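PDB 5T8U: lipoate-protein ligase 1 from Plasmodium falciparum, which belongs to the lipoate-protein ligase family, pairing a lipoyl ligase A/B catalytic domain with a bacterial-type C-terminal domain, and is modelled here with lipoic acid. Local coordinates for residues V14-L28 / N239-N251. Residues are numbered along the deposited sequence; the frame is centred on the assembly and turned at random.
Sequences VLVSNNQNIHFNLSL and NDITVHYIDQNNN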
loop_
_atom_site.group_PDB
_atom_site.type_symbol
_atom_site.label_atom_id
_atom_site.label_comp_id
_atom_site.label_asym_id
_atom_site.label_seq_id
_atom_site.Cartn_x
_atom_site.Cartn_y
_atom_site.Cartn_z
ATOM N N VAL A 14 -4.759 -4.805 -17.883
ATOM C CA VAL A 14 -3.641 -5.511 -17.271
ATOM C C VAL A 14 -2.375 -4.771 -17.682
ATOM O O VAL A 14 -2.023 -4.740 -18.869
ATOM C CB VAL A 14 -3.584 -6.983 -17.700
ATOM C CG1 VAL A 14 -2.509 -7.726 -16.924
ATOM C CG2 VAL A 14 -4.943 -7.647 -17.514
ATOM N N LEU A 15 -1.696 -4.173 -16.709
ATOM C CA LEU A 15 -0.512 -3.362 -16.939
ATOM C C LEU A 15 0.687 -4.022 -16.272
ATOM O O LEU A 15 0.559 -4.647 -15.212
ATOM C CB LEU A 15 -0.707 -1.942 -16.394
ATOM C CG LEU A 15 -2.080 -1.315 -16.655
ATOM C CD1 LEU A 15 -2.160 0.073 -16.036
ATOM C CD2 LEU A 15 -2.385 -1.258 -18.142
ATOM N N VAL A 16 1.852 -3.884 -16.900
ATOM C CA VAL A 16 3.080 -4.510 -16.428
ATOM C C VAL A 16 4.206 -3.491 -16.508
ATOM O O VAL A 16 4.251 -2.671 -17.432
ATOM C CB VAL A 16 3.424 -5.769 -17.252
ATOM C CG1 VAL A 16 4.744 -6.378 -16.790
ATOM C CG2 VAL A 16 2.301 -6.789 -17.150
ATOM N N SER A 17 5.112 -3.543 -15.536
ATOM C CA SER A 17 6.320 -2.730 -15.536
ATOM C C SER A 17 7.520 -3.655 -15.395
ATOM O O SER A 17 7.647 -4.360 -14.389
ATOM C CB SER A 17 6.298 -1.703 -14.405
ATOM O OG SER A 17 7.551 -1.049 -14.291
ATOM N N ASN A 18 8.389 -3.659 -16.406
ATOM C CA ASN A 18 9.616 -4.440 -16.333
ATOM C C ASN A 18 10.717 -3.727 -15.561
ATOM O O ASN A 18 11.737 -4.354 -15.251
ATOM C CB ASN A 18 10.113 -4.782 -17.740
ATOM C CG ASN A 18 9.274 -5.852 -18.407
ATOM O OD1 ASN A 18 9.258 -7.003 -17.974
ATOM N ND2 ASN A 18 8.578 -5.480 -19.474
ATOM N N ASN A 19 10.540 -2.447 -15.245
ATOM C CA ASN A 19 11.495 -1.752 -14.396
ATOM C C ASN A 19 11.507 -2.384 -13.009
ATOM O O ASN A 19 10.508 -2.942 -12.547
ATOM C CB ASN A 19 11.144 -0.267 -14.304
ATOM C CG ASN A 19 12.246 0.555 -13.662
ATOM O OD1 ASN A 19 12.758 0.207 -12.599
ATOM N ND2 ASN A 19 12.624 1.647 -14.315
ATOM N N GLN A 20 12.660 -2.297 -12.341
ATOM C CA GLN A 20 12.856 -2.964 -11.059
ATOM C C GLN A 20 13.318 -2.000 -9.971
ATOM O O GLN A 20 13.902 -2.435 -8.973
ATOM C CB GLN A 20 13.855 -4.114 -11.211
ATOM C CG GLN A 20 13.415 -5.166 -12.222
ATOM C CD GLN A 20 14.413 -6.297 -12.368
ATOM O OE1 GLN A 20 15.603 -6.130 -12.104
ATOM N NE2 GLN A 20 13.927 -7.461 -12.786
ATOM N N ASN A 21 13.065 -0.704 -10.134
ATOM C CA ASN A 21 13.399 0.293 -9.126
ATOM C C ASN A 21 12.154 0.621 -8.314
ATOM O O ASN A 21 11.102 0.936 -8.881
ATOM C CB ASN A 21 13.961 1.559 -9.772
ATOM C CG ASN A 21 14.281 2.639 -8.756
ATOM O OD1 ASN A 21 13.440 3.481 -8.444
ATOM N ND2 ASN A 21 15.501 2.617 -8.230
ATOM N N ILE A 22 12.277 0.547 -6.987
ATOM C CA ILE A 22 11.117 0.744 -6.121
ATOM C C ILE A 22 10.532 2.138 -6.316
ATOM O O ILE A 22 9.307 2.310 -6.373
ATOM C CB ILE A 22 11.494 0.483 -4.648
ATOM C CG1 ILE A 22 10.282 0.677 -3.731
ATOM C CG2 ILE A 22 12.639 1.391 -4.200
ATOM C CD1 ILE A 22 9.116 -0.248 -4.033
ATOM N N HIS A 23 11.390 3.155 -6.422
ATOM C CA HIS A 23 10.898 4.516 -6.608
ATOM C C HIS A 23 10.223 4.675 -7.963
ATOM O O HIS A 23 9.188 5.342 -8.076
ATOM C CB HIS A 23 12.046 5.514 -6.462
ATOM C CG HIS A 23 12.787 5.394 -5.168
ATOM N ND1 HIS A 23 14.162 5.465 -5.088
ATOM C CD2 HIS A 23 12.345 5.209 -3.902
ATOM C CE1 HIS A 23 14.534 5.327 -3.828
ATOM N NE2 HIS A 23 13.450 5.169 -3.088
ATOM N N PHE A 24 10.794 4.063 -9.002
ATOM C CA PHE A 24 10.215 4.160 -10.336
ATOM C C PHE A 24 8.831 3.524 -10.376
ATOM O O PHE A 24 7.861 4.139 -10.836
ATOM C CB PHE A 24 11.147 3.496 -11.352
ATOM C CG PHE A 24 10.819 3.820 -12.779
ATOM C CD1 PHE A 24 11.389 4.918 -13.400
ATOM C CD2 PHE A 24 9.943 3.028 -13.499
ATOM C CE1 PHE A 24 11.090 5.220 -14.712
ATOM C CE2 PHE A 24 9.640 3.324 -14.814
ATOM C CZ PHE A 24 10.214 4.423 -15.420
ATOM N N ASN A 25 8.721 2.288 -9.884
ATOM C CA ASN A 25 7.440 1.588 -9.920
ATOM C C ASN A 25 6.417 2.250 -9.008
ATOM O O ASN A 25 5.224 2.282 -9.329
ATOM C CB ASN A 25 7.627 0.123 -9.532
ATOM C CG ASN A 25 8.433 -0.651 -10.553
ATOM O OD1 ASN A 25 8.403 -0.343 -11.743
ATOM N ND2 ASN A 25 9.154 -1.668 -10.092
ATOM N N LEU A 26 6.854 2.770 -7.858
ATOM C CA LEU A 26 5.938 3.523 -7.008
ATOM C C LEU A 26 5.448 4.784 -7.709
ATOM O O LEU A 26 4.288 5.179 -7.538
ATOM C CB LEU A 26 6.613 3.874 -5.681
ATOM C CG LEU A 26 6.740 2.735 -4.665
ATOM C CD1 LEU A 26 7.661 3.138 -3.526
ATOM C CD2 LEU A 26 5.377 2.329 -4.120
ATOM N N SER A 27 6.309 5.421 -8.506
ATOM C CA SER A 27 5.875 6.578 -9.283
ATOM C C SER A 27 4.859 6.171 -10.344
ATOM O O SER A 27 3.878 6.887 -10.578
ATOM C CB SER A 27 7.082 7.260 -9.925
ATOM O OG SER A 27 8.039 7.618 -8.943
ATOM N N LEU A 28 5.079 5.029 -11.001
ATOM C CA LEU A 28 4.080 4.504 -11.928
ATOM C C LEU A 28 2.748 4.286 -11.223
ATOM O O LEU A 28 1.699 4.737 -11.695
ATOM C CB LEU A 28 4.574 3.196 -12.548
ATOM C CG LEU A 28 5.688 3.289 -13.592
ATOM C CD1 LEU A 28 6.234 1.904 -13.900
ATOM C CD2 LEU A 28 5.189 3.958 -14.866
ATOM N N ASN A 239 -11.711 -15.720 -26.072
ATOM C CA ASN A 239 -10.936 -16.195 -24.926
ATOM C C ASN A 239 -9.518 -15.631 -25.038
ATOM O O ASN A 239 -8.551 -16.324 -25.361
ATOM C CB ASN A 239 -10.940 -17.718 -24.874
ATOM C CG ASN A 239 -10.555 -18.260 -23.508
ATOM O OD1 ASN A 239 -10.084 -17.521 -22.643
ATOM N ND2 ASN A 239 -10.746 -19.561 -23.312
ATOM N N ASP A 240 -9.413 -14.331 -24.768
ATOM C CA ASP A 240 -8.191 -13.583 -25.018
ATOM C C ASP A 240 -7.723 -12.880 -23.752
ATOM O O ASP A 240 -8.491 -12.651 -22.814
ATOM C CB ASP A 240 -8.394 -12.548 -26.135
ATOM C CG ASP A 240 -9.429 -11.500 -25.776
ATOM O OD1 ASP A 240 -10.284 -11.779 -24.910
ATOM O OD2 ASP A 240 -9.389 -10.396 -26.362
ATOM N N ILE A 241 -6.436 -12.538 -23.748
ATOM C CA ILE A 241 -5.800 -11.787 -22.674
ATOM C C ILE A 241 -4.959 -10.692 -23.311
ATOM O O ILE A 241 -4.352 -10.902 -24.367
ATOM C CB ILE A 241 -4.937 -12.702 -21.776
ATOM C CG1 ILE A 241 -5.830 -13.490 -20.813
ATOM C CG2 ILE A 241 -3.886 -11.896 -21.000
ATOM C CD1 ILE A 241 -5.098 -14.554 -20.009
ATOM N N THR A 242 -4.926 -9.523 -22.675
ATOM C CA THR A 242 -4.160 -8.386 -23.166
ATOM C C THR A 242 -3.305 -7.828 -22.038
ATOM O O THR A 242 -3.758 -7.731 -20.894
ATOM C CB THR A 242 -5.078 -7.290 -23.724
ATOM O OG1 THR A 242 -5.905 -7.839 -24.757
ATOM C CG2 THR A 242 -4.260 -6.139 -24.298
ATOM N N VAL A 243 -2.070 -7.454 -22.372
ATOM C CA VAL A 243 -1.086 -7.010 -21.392
ATOM C C VAL A 243 -0.400 -5.765 -21.939
ATOM O O VAL A 243 0.147 -5.792 -23.047
ATOM C CB VAL A 243 -0.046 -8.103 -21.082
ATOM C CG1 VAL A 243 0.981 -7.607 -20.068
ATOM C CG2 VAL A 243 -0.737 -9.359 -20.570
ATOM N N HIS A 244 -0.428 -4.680 -21.170
ATOM C CA HIS A 244 0.245 -3.443 -21.529
ATOM C C HIS A 244 1.527 -3.283 -20.719
ATOM O O HIS A 244 1.606 -3.690 -19.558
ATOM C CB HIS A 244 -0.664 -2.234 -21.296
ATOM C CG HIS A 244 -1.768 -2.104 -22.298
ATOM N ND1 HIS A 244 -2.903 -2.886 -22.262
ATOM C CD2 HIS A 244 -1.913 -1.281 -23.363
ATOM C CE1 HIS A 244 -3.698 -2.550 -23.262
ATOM N NE2 HIS A 244 -3.120 -1.579 -23.946
ATOM N N TYR A 245 2.536 -2.687 -21.353
ATOM C CA TYR A 245 3.826 -2.419 -20.728
ATOM C C TYR A 245 4.020 -0.912 -20.654
ATOM O O TYR A 245 4.051 -0.235 -21.688
ATOM C CB TYR A 245 4.958 -3.087 -21.514
ATOM C CG TYR A 245 4.885 -4.599 -21.494
ATOM C CD1 TYR A 245 5.673 -5.340 -20.625
ATOM C CD2 TYR A 245 4.016 -5.284 -22.334
ATOM C CE1 TYR A 245 5.605 -6.721 -20.597
ATOM C CE2 TYR A 245 3.941 -6.665 -22.314
ATOM C CZ TYR A 245 4.736 -7.378 -21.443
ATOM O OH TYR A 245 4.664 -8.753 -21.422
ATOM N N ILE A 246 4.157 -0.390 -19.435
ATOM C CA ILE A 246 4.124 1.048 -19.204
ATOM C C ILE A 246 5.461 1.610 -18.737
ATOM O O ILE A 246 5.647 2.836 -18.791
ATOM C CB ILE A 246 3.016 1.420 -18.196
ATOM C CG1 ILE A 246 3.223 0.678 -16.870
ATOM C CG2 ILE A 246 1.647 1.104 -18.784
ATOM C CD1 ILE A 246 2.309 1.144 -15.755
ATOM N N ASP A 247 6.395 0.772 -18.284
ATOM C CA ASP A 247 7.670 1.286 -17.796
ATOM C C ASP A 247 8.441 2.058 -18.859
ATOM O O ASP A 247 9.396 2.765 -18.515
ATOM C CB ASP A 247 8.528 0.141 -17.255
ATOM C CG ASP A 247 8.773 -0.941 -18.284
ATOM O OD1 ASP A 247 7.885 -1.170 -19.130
ATOM O OD2 ASP A 247 9.854 -1.566 -18.242
ATOM N N GLN A 248 8.056 1.944 -20.131
ATOM C CA GLN A 248 8.673 2.706 -21.207
ATOM C C GLN A 248 7.684 3.594 -21.947
ATOM O O GLN A 248 8.080 4.272 -22.903
ATOM C CB GLN A 248 9.358 1.757 -22.200
ATOM C CG GLN A 248 10.824 1.505 -21.882
ATOM C CD GLN A 248 11.303 0.150 -22.359
ATOM O OE1 GLN A 248 10.827 -0.373 -23.367
ATOM N NE2 GLN A 248 12.247 -0.432 -21.627
ATOM N N ASN A 249 6.417 3.616 -21.539
ATOM C CA ASN A 249 5.424 4.500 -22.145
ATOM C C ASN A 249 5.794 5.940 -21.813
ATOM O O ASN A 249 5.524 6.428 -20.713
ATOM C CB ASN A 249 4.028 4.149 -21.640
ATOM C CG ASN A 249 2.947 4.992 -22.284
ATOM O OD1 ASN A 249 3.118 6.192 -22.490
ATOM N ND2 ASN A 249 1.826 4.365 -22.613
ATOM N N ASN A 250 6.408 6.631 -22.776
ATOM C CA ASN A 250 6.941 7.964 -22.513
ATOM C C ASN A 250 5.855 8.944 -22.088
ATOM O O ASN A 250 6.138 9.899 -21.355
ATOM C CB ASN A 250 7.676 8.479 -23.750
ATOM C CG ASN A 250 9.008 7.786 -23.962
ATOM O OD1 ASN A 250 9.808 7.658 -23.033
ATOM N ND2 ASN A 250 9.249 7.323 -25.183
ATOM N N ASN A 251 4.612 8.740 -22.534
ATOM C CA ASN A 251 3.526 9.600 -22.072
ATOM C C ASN A 251 3.359 9.517 -20.560
ATOM O O ASN A 251 2.952 10.497 -19.926
ATOM C CB ASN A 251 2.214 9.227 -22.765
ATOM C CG ASN A 251 2.208 9.588 -24.236
ATOM O OD1 ASN A 251 2.781 10.598 -24.642
ATOM N ND2 ASN A 251 1.551 8.763 -25.044
#
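L15 and V16 pair in parallel with H244 and Y245, and three backbone hydrogen bonds alternate along the seam: H244 N to V14 O (2.8 Å), V16 N to H244 O, which is more bent at 134°, and I246 N to V16 O (3.0 Å). The pairing illustrates how a late, very short strand can extend a sheet at its margin. Alternation sorts the side chains onto two faces. On one, L15 lays CD2 against H244 CB at 3.7 Å, while the imidazole turns away from the seam. On the other, V16 and Y245 run side by side in the same direction, with CG1 of V16 3.9 Å from CE1 of Y245. ND2 of N18 comes to the edge of the Y245 ring, near its plane, the amide nearly coplanar with the ring (13° apart). Beyond Y245, D247 makes the next contact. Its CG stands between the backbone N and the carbonyl carbon (chi1 57°), which carries OD2 to the backbone of N18 and N19, 3.1 Å from N18 N and 3.2 Å from N19 N. S17 OG touches D247 CB and donates to N25 OD1, tying strand to helix. From that helix, F24 brings its ring edge to D247 O, and L28 CD2 lies 4.1 Å from I246 CD1. Strand 244-245 thus forms one margin of the eight-stranded mixed sheet, with strand 13-17 between it and strand 55-59, where F57 receives I246, while the rings of F24 and F258, from helix 256-266, meet edge-to-face (T-shaped), and L28 also touches F258.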